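Long-range contacts in homocysteine S-methyltransferase (Escherichia coli, PDB 5DMM), which catalyses zinc-dependent methyl transfer from S-methylmethionine, or less efficiently from S-adenosylmethionine, to homocysteine, yielding methionine: residues 57-63 and 298-304; 122-128 and 149-153; 170-176 and 203-207; 249-254 and 284-290. All blocks are in the same frame, centred on the assembly; numbering follows the deposited sequence.

Interaction 1. Residues 57-63 and 298-304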
loop_
_atom_site.group_PDB
_atom_site.type_symbol
_atom_site.label_atom_id
_atom_site.label_comp_id
_atom_site.label_asym_id
_atom_site.label_seq_id
_atom_site.Cartn_x
_atom_site.Cartn_y
_atom_site.Cartn_z
ATOM N N ASP A 57 -0.437 17.107 -1.535
ATOM C CA ASP A 57 -1.618 17.173 -2.400
ATOM C C ASP A 57 -2.729 16.208 -1.958
ATOM O O ASP A 57 -3.921 16.559 -1.908
ATOM C CB ASP A 57 -1.194 16.848 -3.831
ATOM C CG ASP A 57 -2.071 17.491 -4.867
ATOM O OD1 ASP A 57 -3.299 17.605 -4.641
ATOM O OD2 ASP A 57 -1.519 17.880 -5.922
ATOM N N TYR A 58 -2.336 14.980 -1.648
ATOM C CA TYR A 58 -3.320 13.982 -1.238
ATOM C C TYR A 58 -3.872 14.271 0.159
ATOM O O TYR A 58 -5.065 14.080 0.397
ATOM C CB TYR A 58 -2.721 12.568 -1.296
ATOM C CG TYR A 58 -2.793 11.954 -2.681
ATOM C CD1 TYR A 58 -4.026 11.641 -3.251
ATOM C CD2 TYR A 58 -1.632 11.676 -3.416
ATOM C CE1 TYR A 58 -4.119 11.080 -4.496
ATOM C CE2 TYR A 58 -1.717 11.107 -4.689
ATOM C CZ TYR A 58 -2.980 10.825 -5.220
ATOM O OH TYR A 58 -3.130 10.256 -6.462
ATOM N N TYR A 59 -3.030 14.717 1.089
ATOM C CA TYR A 59 -3.556 15.079 2.409
ATOM C C TYR A 59 -4.569 16.229 2.273
ATOM O O TYR A 59 -5.574 16.258 2.973
ATOM C CB TYR A 59 -2.438 15.475 3.375
ATOM C CG TYR A 59 -1.611 14.347 3.993
ATOM C CD1 TYR A 59 -2.210 13.245 4.613
ATOM C CD2 TYR A 59 -0.222 14.418 3.993
ATOM C CE1 TYR A 59 -1.437 12.236 5.200
ATOM C CE2 TYR A 59 0.558 13.416 4.582
ATOM C CZ TYR A 59 -0.061 12.326 5.179
ATOM O OH TYR A 59 0.693 11.336 5.756
ATOM N N ARG A 60 -4.300 17.167 1.365
ATOM C CA ARG A 60 -5.222 18.269 1.101
ATOM C C ARG A 60 -6.546 17.769 0.536
ATOM O O ARG A 60 -7.604 18.303 0.864
ATOM C CB ARG A 60 -4.606 19.282 0.134
ATOM C CG ARG A 60 -3.542 20.156 0.749
ATOM C CD ARG A 60 -3.005 21.161 -0.266
ATOM N NE ARG A 60 -2.206 22.180 0.399
ATOM C CZ ARG A 60 -1.187 22.812 -0.163
ATOM N NH1 ARG A 60 -0.834 22.520 -1.410
ATOM N NH2 ARG A 60 -0.520 23.733 0.521
ATOM N N ALA A 61 -6.483 16.737 -0.303
ATOM C CA ALA A 61 -7.673 16.179 -0.930
ATOM C C ALA A 61 -8.523 15.380 0.064
ATOM O O ALA A 61 -9.669 15.033 -0.227
ATOM C CB ALA A 61 -7.282 15.309 -2.107
ATOM N N GLY A 62 -7.959 15.080 1.230
ATOM C CA GLY A 62 -8.705 14.383 2.258
ATOM C C GLY A 62 -8.106 13.070 2.721
ATOM O O GLY A 62 -8.646 12.439 3.633
ATOM N N ALA A 63 -6.999 12.646 2.105
ATOM C CA ALA A 63 -6.332 11.414 2.525
ATOM C C ALA A 63 -5.909 11.511 3.983
ATOM O O ALA A 63 -5.416 12.541 4.422
ATOM C CB ALA A 63 -5.108 11.123 1.640
ATOM N N THR A 298 -5.348 6.738 -10.622
ATOM C CA THR A 298 -6.112 7.631 -9.764
ATOM C C THR A 298 -5.258 8.839 -9.415
ATOM O O THR A 298 -4.032 8.831 -9.563
ATOM C CB THR A 298 -6.600 6.942 -8.483
ATOM O OG1 THR A 298 -5.476 6.588 -7.668
ATOM C CG2 THR A 298 -7.389 5.701 -8.847
ATOM N N THR A 299 -5.925 9.898 -8.986
ATOM C CA THR A 299 -5.274 11.165 -8.710
ATOM C C THR A 299 -5.966 11.751 -7.476
ATOM O O THR A 299 -6.940 11.169 -6.975
ATOM C CB THR A 299 -5.397 12.139 -9.915
ATOM O OG1 THR A 299 -6.724 12.659 -9.946
ATOM C CG2 THR A 299 -5.110 11.446 -11.238
ATOM N N PRO A 300 -5.489 12.903 -6.978
ATOM C CA PRO A 300 -6.199 13.511 -5.845
ATOM C C PRO A 300 -7.664 13.864 -6.134
ATOM O O PRO A 300 -8.420 14.115 -5.184
ATOM C CB PRO A 300 -5.385 14.774 -5.577
ATOM C CG PRO A 300 -3.976 14.376 -5.966
ATOM C CD PRO A 300 -4.164 13.519 -7.192
ATOM N N ALA A 301 -8.065 13.885 -7.405
ATOM C CA ALA A 301 -9.469 14.144 -7.750
ATOM C C ALA A 301 -10.364 13.023 -7.227
ATOM O O ALA A 301 -11.469 13.275 -6.753
ATOM C CB ALA A 301 -9.644 14.303 -9.248
ATOM N N ASP A 302 -9.880 11.785 -7.314
ATOM C CA ASP A 302 -10.630 10.636 -6.800
ATOM C C ASP A 302 -10.776 10.686 -5.287
ATOM O O ASP A 302 -11.845 10.368 -4.751
ATOM C CB ASP A 302 -9.962 9.320 -7.202
ATOM C CG ASP A 302 -9.878 9.139 -8.703
ATOM O OD1 ASP A 302 -10.898 8.741 -9.312
ATOM O OD2 ASP A 302 -8.790 9.377 -9.277
ATOM N N ILE A 303 -9.698 11.065 -4.600
ATOM C CA ILE A 303 -9.709 11.180 -3.142
ATOM C C ILE A 303 -10.655 12.305 -2.710
ATOM O O ILE A 303 -11.417 12.165 -1.750
ATOM C CB ILE A 303 -8.279 11.427 -2.594
ATOM C CG1 ILE A 303 -7.377 10.262 -2.998
ATOM C CG2 ILE A 303 -8.296 11.568 -1.085
ATOM C CD1 ILE A 303 -7.971 8.904 -2.609
ATOM N N ALA A 304 -10.611 13.417 -3.434
ATOM C CA ALA A 304 -11.515 14.537 -3.172
ATOM C C ALA A 304 -12.974 14.111 -3.338
ATOM O O ALA A 304 -13.839 14.450 -2.521
ATOM C CB ALA A 304 -11.184 15.703 -4.100
#
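Tyr58 and Pro300 meet where two outer helices of the TIM barrel, 48-61 and 300-309, run side by side, their local axes only 20° from parallel. The two side chains cross at about a right angle: Pro300 CG lies over one face of the Tyr58 ring, 3.8 Å from its centroid, in a CH-pi contact displaced toward the rim. Ile303 approaches the same ring at its edge, CG1 standing 3.6 Å from Tyr58 CD1. With chi1 at -84°, Tyr58 CG is anti to the carbonyl carbon, and the ring extends along the first turn of helix 300-309 until its hydroxyl, hydrogen-bonded to Ala22 O, reaches the backbone of Thr299. The helix opens with a capping box, in which Thr299 OG1 accepts from Ala301 N and Asp302 OD2 from Thr299 N. Asp57 lays OD1 against the CB and CG of Pro300, while its OD2 makes a salt bridge with Arg30. Further along, Ala61 CB packs against Pro300, Ile303 and Ala304. Helix 48-61 ends in a Schellman motif at Gly62, and just before it Ala61 O receives a CA-H...O contact from Ala304 CA at 3.5 Å.

Interaction 2. Residues 122-128 and 149-153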
loop_
_atom_site.group_PDB
_atom_site.type_symbol
_atom_site.label_atom_id
_atom_site.label_comp_id
_atom_site.label_asym_id
_atom_site.label_seq_id
_atom_site.Cartn_x
_atom_site.Cartn_y
_atom_site.Cartn_z
ATOM N N VAL A 122 5.109 -1.946 0.785
ATOM C CA VAL A 122 5.820 -3.194 0.572
ATOM C C VAL A 122 5.202 -3.935 -0.605
ATOM O O VAL A 122 4.118 -4.524 -0.489
ATOM C CB VAL A 122 5.780 -4.078 1.834
ATOM C CG1 VAL A 122 6.271 -5.502 1.537
ATOM C CG2 VAL A 122 6.611 -3.438 2.936
ATOM N N GLY A 123 5.874 -3.883 -1.748
ATOM C CA GLY A 123 5.354 -4.535 -2.940
ATOM C C GLY A 123 5.813 -5.975 -3.012
ATOM O O GLY A 123 6.736 -6.376 -2.289
ATOM N N PRO A 124 5.188 -6.763 -3.899
ATOM C CA PRO A 124 5.502 -8.193 -3.999
ATOM C C PRO A 124 6.799 -8.453 -4.746
ATOM O O PRO A 124 7.275 -7.585 -5.470
ATOM C CB PRO A 124 4.315 -8.753 -4.790
ATOM C CG PRO A 124 3.912 -7.606 -5.693
ATOM C CD PRO A 124 4.151 -6.351 -4.868
ATOM N N TYR A 125 7.324 -9.662 -4.586
ATOM C CA TYR A 125 8.491 -10.138 -5.320
ATOM C C TYR A 125 8.244 -10.042 -6.830
ATOM O O TYR A 125 9.148 -9.737 -7.605
ATOM C CB TYR A 125 8.808 -11.576 -4.892
ATOM C CG TYR A 125 10.054 -12.151 -5.516
ATOM C CD1 TYR A 125 11.316 -11.784 -5.062
ATOM C CD2 TYR A 125 9.972 -13.065 -6.562
ATOM C CE1 TYR A 125 12.460 -12.312 -5.631
ATOM C CE2 TYR A 125 11.113 -13.597 -7.135
ATOM C CZ TYR A 125 12.350 -13.219 -6.665
ATOM O OH TYR A 125 13.486 -13.748 -7.235
ATOM N N GLY A 126 6.999 -10.262 -7.237
ATOM C CA GLY A 126 6.625 -10.158 -8.635
ATOM C C GLY A 126 6.911 -8.815 -9.286
ATOM O O GLY A 126 7.200 -8.753 -10.483
ATOM N N ALA A 127 6.821 -7.744 -8.502
ATOM C CA ALA A 127 7.074 -6.403 -9.010
ATOM C C ALA A 127 8.562 -6.223 -9.303
ATOM O O ALA A 127 8.945 -5.475 -10.200
ATOM C CB ALA A 127 6.590 -5.357 -8.021
ATOM N N TYR A 128 9.402 -6.908 -8.531
ATOM C CA TYR A 128 10.839 -6.894 -8.788
ATOM C C TYR A 128 11.181 -7.657 -10.069
ATOM O O TYR A 128 12.052 -7.237 -10.843
ATOM C CB TYR A 128 11.594 -7.477 -7.588
ATOM C CG TYR A 128 12.951 -8.058 -7.927
ATOM C CD1 TYR A 128 14.021 -7.235 -8.259
ATOM C CD2 TYR A 128 13.162 -9.436 -7.895
ATOM C CE1 TYR A 128 15.266 -7.767 -8.570
ATOM C CE2 TYR A 128 14.399 -9.976 -8.206
ATOM C CZ TYR A 128 15.442 -9.138 -8.535
ATOM O OH TYR A 128 16.669 -9.674 -8.838
ATOM N N PHE A 149 14.540 -11.195 0.630
ATOM C CA PHE A 149 14.133 -10.163 -0.324
ATOM C C PHE A 149 13.439 -9.007 0.383
ATOM O O PHE A 149 13.713 -7.843 0.102
ATOM C CB PHE A 149 13.203 -10.745 -1.399
ATOM C CG PHE A 149 12.506 -9.703 -2.242
ATOM C CD1 PHE A 149 13.165 -9.077 -3.288
ATOM C CD2 PHE A 149 11.188 -9.370 -2.000
ATOM C CE1 PHE A 149 12.527 -8.126 -4.071
ATOM C CE2 PHE A 149 10.533 -8.419 -2.787
ATOM C CZ PHE A 149 11.205 -7.797 -3.819
ATOM N N HIS A 150 12.545 -9.339 1.310
ATOM C CA HIS A 150 11.712 -8.330 1.949
ATOM C C HIS A 150 12.332 -7.648 3.168
ATOM O O HIS A 150 12.011 -6.501 3.458
ATOM C CB HIS A 150 10.390 -8.962 2.385
ATOM C CG HIS A 150 9.402 -9.125 1.281
ATOM N ND1 HIS A 150 8.815 -8.050 0.643
ATOM C CD2 HIS A 150 8.903 -10.235 0.687
ATOM C CE1 HIS A 150 7.978 -8.496 -0.279
ATOM N NE2 HIS A 150 8.019 -9.816 -0.276
ATOM N N ARG A 151 13.193 -8.366 3.888
ATOM C CA ARG A 151 13.714 -7.884 5.175
ATOM C C ARG A 151 14.316 -6.464 5.181
ATOM O O ARG A 151 13.924 -5.653 6.022
ATOM C CB ARG A 151 14.754 -8.875 5.727
ATOM C CG ARG A 151 15.363 -8.437 7.052
ATOM C CD ARG A 151 16.264 -9.529 7.656
ATOM N NE ARG A 151 15.514 -10.733 8.014
ATOM C CZ ARG A 151 15.631 -11.901 7.388
ATOM N NH1 ARG A 151 16.480 -12.031 6.375
ATOM N NH2 ARG A 151 14.905 -12.941 7.777
ATOM N N PRO A 152 15.261 -6.150 4.271
ATOM C CA PRO A 152 15.858 -4.799 4.336
ATOM C C PRO A 152 14.854 -3.650 4.194
ATOM O O PRO A 152 15.013 -2.612 4.852
ATOM C CB PRO A 152 16.818 -4.765 3.144
ATOM C CG PRO A 152 16.985 -6.153 2.696
ATOM C CD PRO A 152 15.778 -6.920 3.123
ATOM N N ARG A 153 13.840 -3.829 3.353
ATOM C CA ARG A 153 12.839 -2.774 3.165
ATOM C C ARG A 153 11.931 -2.662 4.392
ATOM O O ARG A 153 11.589 -1.554 4.817
ATOM C CB ARG A 153 12.005 -3.015 1.902
ATOM C CG ARG A 153 10.797 -2.078 1.782
ATOM C CD ARG A 153 10.136 -2.196 0.416
ATOM N NE ARG A 153 9.793 -3.578 0.115
ATOM C CZ ARG A 153 9.238 -3.981 -1.022
ATOM N NH1 ARG A 153 8.946 -3.097 -1.976
ATOM N NH2 ARG A 153 8.967 -5.270 -1.201
#
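An aromatic cluster of Tyr125, Tyr128 and Phe149 joins the short helix 125-129, which follows barrel strand 117-122, to helix 143-159. Tyr125 turns its edge to the face of Phe149, the ring planes 82° apart, with Tyr125 CD1 over the centre of the phenyl ring and 3.7 Å from Phe149 CG. Tyr128 comes to the same ring obliquely, its CB 3.7 Å from Phe149 CE1. A chi1 of 168° puts Phe149 CG anti to its backbone N, directing the ring toward both tyrosines. Beside this cluster, His150 and Arg153 converge on Gly123 O. Arg153 NH2 gives this oxygen a short but weak, bent hydrogen bond of 2.7 Å, and His150 CE1 meets it 3.2 Å away in the plane of the imidazole. The guanidinium lays one face over Val122 CA, while NH1 is held by Ser70 O. Glu175 OE2 accepts from both His150 NE2 and Tyr125 N, joining the two helices through one carboxylate oxygen. The contact thus lies between helix 75-78, whose Ala76 touches Tyr128 and Phe149, and helix 173-183, whose Leu179 and Leu182 pack on His150, with strand 164-170 bonded to Val122 alongside.

Interaction 3. Residues 170-176 and 203-207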
loop_
_atom_site.group_PDB
_atom_site.type_symbol
_atom_site.label_atom_id
_atom_site.label_comp_id
_atom_site.label_asym_id
_atom_site.label_seq_id
_atom_site.Cartn_x
_atom_site.Cartn_y
_atom_site.Cartn_z
ATOM N N LEU A 170 -0.352 -8.163 -3.529
ATOM C CA LEU A 170 0.227 -9.486 -3.272
ATOM C C LEU A 170 -0.555 -10.598 -3.983
ATOM O O LEU A 170 -1.743 -10.750 -3.752
ATOM C CB LEU A 170 0.249 -9.760 -1.766
ATOM C CG LEU A 170 0.877 -8.699 -0.851
ATOM C CD1 LEU A 170 0.706 -9.113 0.597
ATOM C CD2 LEU A 170 2.347 -8.487 -1.179
ATOM N N PRO A 171 0.119 -11.386 -4.836
ATOM C CA PRO A 171 -0.543 -12.409 -5.652
ATOM C C PRO A 171 -0.271 -13.845 -5.220
ATOM O O PRO A 171 -0.909 -14.757 -5.744
ATOM C CB PRO A 171 0.073 -12.178 -7.021
ATOM C CG PRO A 171 1.524 -11.837 -6.668
ATOM C CD PRO A 171 1.482 -11.110 -5.328
ATOM N N ASN A 172 0.677 -14.027 -4.305
ATOM C CA ASN A 172 1.271 -15.326 -4.014
ATOM C C ASN A 172 1.155 -15.692 -2.534
ATOM O O ASN A 172 1.618 -14.956 -1.659
ATOM C CB ASN A 172 2.743 -15.315 -4.459
ATOM C CG ASN A 172 3.439 -16.640 -4.233
ATOM O OD1 ASN A 172 3.756 -17.000 -3.099
ATOM N ND2 ASN A 172 3.703 -17.365 -5.322
ATOM N N PHE A 173 0.526 -16.834 -2.266
ATOM C CA PHE A 173 0.237 -17.294 -0.908
ATOM C C PHE A 173 1.488 -17.623 -0.113
ATOM O O PHE A 173 1.587 -17.263 1.065
ATOM C CB PHE A 173 -0.682 -18.520 -0.965
ATOM C CG PHE A 173 -1.233 -18.943 0.365
ATOM C CD1 PHE A 173 -1.782 -18.023 1.238
ATOM C CD2 PHE A 173 -1.241 -20.283 0.725
ATOM C CE1 PHE A 173 -2.309 -18.426 2.468
ATOM C CE2 PHE A 173 -1.768 -20.694 1.950
ATOM C CZ PHE A 173 -2.298 -19.760 2.823
ATOM N N SER A 174 2.446 -18.305 -0.738
ATOM C CA SER A 174 3.650 -18.689 -0.007
ATOM C C SER A 174 4.423 -17.435 0.407
ATOM O O SER A 174 4.990 -17.383 1.495
ATOM C CB SER A 174 4.532 -19.638 -0.836
ATOM O OG SER A 174 5.140 -18.976 -1.932
ATOM N N GLU A 175 4.407 -16.406 -0.438
ATOM C CA GLU A 175 5.061 -15.143 -0.086
ATOM C C GLU A 175 4.289 -14.422 1.033
ATOM O O GLU A 175 4.882 -13.831 1.933
ATOM C CB GLU A 175 5.198 -14.248 -1.321
ATOM C CG GLU A 175 5.705 -12.839 -1.019
ATOM C CD GLU A 175 5.821 -11.977 -2.261
ATOM O OE1 GLU A 175 5.072 -12.207 -3.240
ATOM O OE2 GLU A 175 6.674 -11.066 -2.258
ATOM N N ILE A 176 2.963 -14.494 0.993
ATOM C CA ILE A 176 2.152 -13.908 2.053
ATOM C C ILE A 176 2.496 -14.542 3.406
ATOM O O ILE A 176 2.649 -13.835 4.407
ATOM C CB ILE A 176 0.643 -14.047 1.737
ATOM C CG1 ILE A 176 0.266 -13.064 0.610
ATOM C CG2 ILE A 176 -0.183 -13.789 2.987
ATOM C CD1 ILE A 176 -1.082 -13.346 -0.040
ATOM N N LEU A 203 -7.039 -15.801 -4.779
ATOM C CA LEU A 203 -5.772 -15.122 -5.044
ATOM C C LEU A 203 -5.362 -15.289 -6.496
ATOM O O LEU A 203 -5.767 -16.253 -7.137
ATOM C CB LEU A 203 -4.667 -15.696 -4.153
ATOM C CG LEU A 203 -4.167 -14.969 -2.909
ATOM C CD1 LEU A 203 -2.770 -15.503 -2.536
ATOM C CD2 LEU A 203 -4.132 -13.479 -3.130
ATOM N N SER A 204 -4.526 -14.379 -7.003
ATOM C CA SER A 204 -3.989 -14.495 -8.356
ATOM C C SER A 204 -3.356 -15.873 -8.617
ATOM O O SER A 204 -3.514 -16.423 -9.706
ATOM C CB SER A 204 -2.951 -13.398 -8.623
ATOM O OG SER A 204 -3.557 -12.116 -8.708
ATOM N N ASP A 205 -2.663 -16.431 -7.622
ATOM C CA ASP A 205 -1.999 -17.732 -7.789
ATOM C C ASP A 205 -2.934 -18.936 -7.625
ATOM O O ASP A 205 -2.484 -20.079 -7.692
ATOM C CB ASP A 205 -0.820 -17.871 -6.822
ATOM C CG ASP A 205 -1.244 -18.091 -5.370
ATOM O OD1 ASP A 205 -2.451 -18.067 -5.054
ATOM O OD2 ASP A 205 -0.347 -18.276 -4.523
ATOM N N GLY A 206 -4.218 -18.680 -7.386
ATOM C CA GLY A 206 -5.199 -19.752 -7.307
ATOM C C GLY A 206 -5.728 -20.085 -5.916
ATOM O O GLY A 206 -6.737 -20.778 -5.782
ATOM N N THR A 207 -5.058 -19.592 -4.878
ATOM C CA THR A 207 -5.431 -19.905 -3.498
ATOM C C THR A 207 -6.817 -19.366 -3.137
ATOM O O THR A 207 -7.102 -18.197 -3.343
ATOM C CB THR A 207 -4.398 -19.323 -2.496
ATOM O OG1 THR A 207 -3.078 -19.720 -2.879
ATOM C CG2 THR A 207 -4.681 -19.813 -1.077
HETATM O O HOH W 1 1.853 -19.914 -3.505
#
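Asp205 reaches across to the first turn of helix 173-183, where its OD2 accepts from Phe173 N at 2.8 Å in a nearly straight bond, 173° at the hydrogen. The donor stands above the carboxylate plane, about 40° out of it. Water 1 gives OD2 a second bond and in turn accepts from Ser174 N. The other oxygen, OD1, is gripped from within its own loop: Thr207 N meets it on the anti side, in an Asx turn, and Thr207 OG1 on the syn side at 2.8 Å, both from the same face of the carboxylate. With chi1 at 73°, Asp205 CG sits between its backbone N and carbonyl carbon, and from there the carboxylate serves both segments. In this TIM barrel the segment after strand 164-170 here meets the loop after strand 202-203, which itself follows barrel strand 191-197. Asn172 is the N-cap of helix 173-183; its OD1 takes bonds from Glu175 N and Ser174 OG, both in the carbonyl plane, while ND2 donates to Gly137 O. Pro171 O receives a weak bond from Asp205 N, and Ser204 OG is hydrogen-bonded to Thr196. Apolar contacts accompany these bonds: Leu203 CD1 and Ile176 CD1 meet tip to tip, 3.7 Å apart, and Thr207 CG2 lies over one face of the Phe173 ring, 4.0 Å from its centroid.

Interaction 4. Residues 249-254 and 284-290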
loop_
_atom_site.group_PDB
_atom_site.type_symbol
_atom_site.label_atom_id
_atom_site.label_comp_id
_atom_site.label_asym_id
_atom_site.label_seq_id
_atom_site.Cartn_x
_atom_site.Cartn_y
_atom_site.Cartn_z
ATOM N N PRO A 249 -11.106 -4.715 9.650
ATOM C CA PRO A 249 -11.369 -3.619 8.708
ATOM C C PRO A 249 -10.856 -3.985 7.317
ATOM O O PRO A 249 -9.707 -4.441 7.196
ATOM C CB PRO A 249 -10.576 -2.427 9.279
ATOM C CG PRO A 249 -10.081 -2.838 10.605
ATOM C CD PRO A 249 -10.188 -4.328 10.734
ATOM N N LEU A 250 -11.674 -3.801 6.281
ATOM C CA LEU A 250 -11.254 -4.200 4.942
ATOM C C LEU A 250 -10.699 -3.015 4.167
ATOM O O LEU A 250 -11.162 -1.879 4.313
ATOM C CB LEU A 250 -12.412 -4.837 4.170
ATOM C CG LEU A 250 -12.974 -6.146 4.751
ATOM C CD1 LEU A 250 -14.086 -6.682 3.841
ATOM C CD2 LEU A 250 -11.874 -7.206 4.967
ATOM N N VAL A 251 -9.710 -3.310 3.327
ATOM C CA VAL A 251 -8.999 -2.308 2.547
ATOM C C VAL A 251 -9.399 -2.396 1.079
ATOM O O VAL A 251 -9.511 -3.483 0.525
ATOM C CB VAL A 251 -7.463 -2.505 2.664
ATOM C CG1 VAL A 251 -6.729 -1.455 1.867
ATOM C CG2 VAL A 251 -7.022 -2.477 4.115
ATOM N N VAL A 252 -9.598 -1.251 0.436
ATOM C CA VAL A 252 -9.914 -1.283 -0.979
ATOM C C VAL A 252 -9.381 -0.035 -1.672
ATOM O O VAL A 252 -9.713 1.084 -1.305
ATOM C CB VAL A 252 -11.448 -1.437 -1.227
ATOM C CG1 VAL A 252 -12.259 -0.373 -0.482
ATOM C CG2 VAL A 252 -11.759 -1.398 -2.710
ATOM N N TYR A 253 -8.501 -0.241 -2.638
ATOM C CA TYR A 253 -8.090 0.853 -3.493
ATOM C C TYR A 253 -7.842 0.344 -4.907
ATOM O O TYR A 253 -6.782 -0.209 -5.212
ATOM C CB TYR A 253 -6.867 1.606 -2.934
ATOM C CG TYR A 253 -5.675 0.852 -2.347
ATOM C CD1 TYR A 253 -4.407 1.001 -2.904
ATOM C CD2 TYR A 253 -5.789 0.092 -1.185
ATOM C CE1 TYR A 253 -3.288 0.370 -2.356
ATOM C CE2 TYR A 253 -4.678 -0.551 -0.633
ATOM C CZ TYR A 253 -3.432 -0.401 -1.220
ATOM O OH TYR A 253 -2.326 -1.029 -0.686
ATOM N N PRO A 254 -8.853 0.515 -5.772
ATOM C CA PRO A 254 -8.835 -0.038 -7.124
ATOM C C PRO A 254 -8.190 0.898 -8.137
ATOM O O PRO A 254 -7.860 2.047 -7.824
ATOM C CB PRO A 254 -10.320 -0.220 -7.432
ATOM C CG PRO A 254 -10.955 0.950 -6.726
ATOM C CD PRO A 254 -10.182 1.067 -5.428
ATOM N N TRP A 284 -19.186 -0.403 -0.958
ATOM C CA TRP A 284 -17.956 -0.859 -0.307
ATOM C C TRP A 284 -18.067 -0.812 1.202
ATOM O O TRP A 284 -17.686 -1.769 1.884
ATOM C CB TRP A 284 -16.765 -0.008 -0.759
ATOM C CG TRP A 284 -16.381 -0.236 -2.165
ATOM C CD1 TRP A 284 -16.788 -1.259 -2.977
ATOM C CD2 TRP A 284 -15.496 0.568 -2.945
ATOM N NE1 TRP A 284 -16.212 -1.132 -4.218
ATOM C CE2 TRP A 284 -15.411 -0.020 -4.222
ATOM C CE3 TRP A 284 -14.772 1.738 -2.685
ATOM C CZ2 TRP A 284 -14.639 0.530 -5.252
ATOM C CZ3 TRP A 284 -14.007 2.288 -3.709
ATOM C CH2 TRP A 284 -13.944 1.680 -4.973
ATOM N N GLN A 285 -18.586 0.297 1.727
ATOM C CA GLN A 285 -18.690 0.463 3.167
ATOM C C GLN A 285 -19.640 -0.578 3.752
ATOM O O GLN A 285 -19.408 -1.106 4.839
ATOM C CB GLN A 285 -19.167 1.869 3.520
ATOM C CG GLN A 285 -19.348 2.109 5.013
ATOM C CD GLN A 285 -19.613 3.569 5.351
ATOM O OE1 GLN A 285 -19.432 4.454 4.513
ATOM N NE2 GLN A 285 -20.032 3.827 6.588
ATOM N N ALA A 286 -20.702 -0.876 3.012
ATOM C CA ALA A 286 -21.672 -1.866 3.450
ATOM C C ALA A 286 -21.059 -3.264 3.437
ATOM O O ALA A 286 -21.582 -4.179 4.074
ATOM C CB ALA A 286 -22.919 -1.826 2.570
ATOM N N ALA A 287 -19.968 -3.432 2.693
ATOM C CA ALA A 287 -19.281 -4.717 2.630
ATOM C C ALA A 287 -18.079 -4.771 3.563
ATOM O O ALA A 287 -17.237 -5.642 3.417
ATOM C CB ALA A 287 -18.842 -5.026 1.203
ATOM N N GLY A 288 -18.003 -3.852 4.522
ATOM C CA GLY A 288 -16.990 -3.908 5.560
ATOM C C GLY A 288 -15.693 -3.174 5.253
ATOM O O GLY A 288 -14.734 -3.267 6.025
ATOM N N ALA A 289 -15.658 -2.446 4.142
ATOM C CA ALA A 289 -14.468 -1.653 3.816
ATOM C C ALA A 289 -14.398 -0.466 4.765
ATOM O O ALA A 289 -15.415 0.202 5.009
ATOM C CB ALA A 289 -14.496 -1.177 2.362
ATOM N N ARG A 290 -13.220 -0.226 5.333
ATOM C CA ARG A 290 -13.028 0.954 6.177
ATOM C C ARG A 290 -11.751 1.734 5.837
ATOM O O ARG A 290 -11.486 2.781 6.420
ATOM C CB ARG A 290 -13.023 0.560 7.648
ATOM C CG ARG A 290 -14.337 -0.074 8.086
ATOM C CD ARG A 290 -14.413 -0.254 9.595
ATOM N NE ARG A 290 -14.554 1.032 10.272
ATOM C CZ ARG A 290 -14.501 1.198 11.589
ATOM N NH1 ARG A 290 -14.315 0.152 12.392
ATOM N NH2 ARG A 290 -14.630 2.416 12.101
#
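Leu250, Trp284 and Val252 carry most of the burial where strand 250-253 meets the turn from helix 281-286 into strand 289-292. Leu250 is held by its backbone on both sides of a parallel bridge to Ala289: its N donates to Gly288 O at 3.1 Å, and its O accepts from Arg290 N at 2.8 Å. Its side chain follows the turn backwards, CB and CG passing Gly288 O and CD1 reaching Ala287 O at 3.3 Å. Two residues on, Val252 points across to the helix and meets Trp284 at about a right angle. CG2, anti to the backbone N, stands over the centre of the indole's six-membered ring, 4.1 Å from its centroid, whereas CG1 touches both Trp284 CE3 and Ala289 CB. Pro254 comes at the indole obliquely from the opposite direction, CG 3.5 Å from Trp284 CH2, and Thr235 holds the indole NE1. The helix stops in a Schellman motif with Gly288 as its C-prime residue. Trp284 O there accepts from Ala287 N and Ala289 N. Strand, helix and the adjoining parallel strand make up a beta-alpha-beta crossover of the TIM barrel, whose first strand also supplies Tyr253 to the homocysteine pocket.

The four contacts illustrate how one barrel fold uses different chemistry at different levels. Interaction 4 alone pairs strands, through regular backbone bonds, with an apolar layer against a helix. Interaction 1 joins two outer helices without any hydrogen bond between them and is only partly buried, whereas interactions 2, 3 and 4 are buried. Interactions 2 and 3 hold segments that follow barrel strands, and there polar groups do more of the work. These two touch directly, through the shared Glu175 carboxylate and where Pro171 packs on Pro124. Interactions 1 and 4 meet where Thr298 CG2 touches Pro254 O, but interaction 1 is about 15 Å from interaction 2 at the nearest atoms.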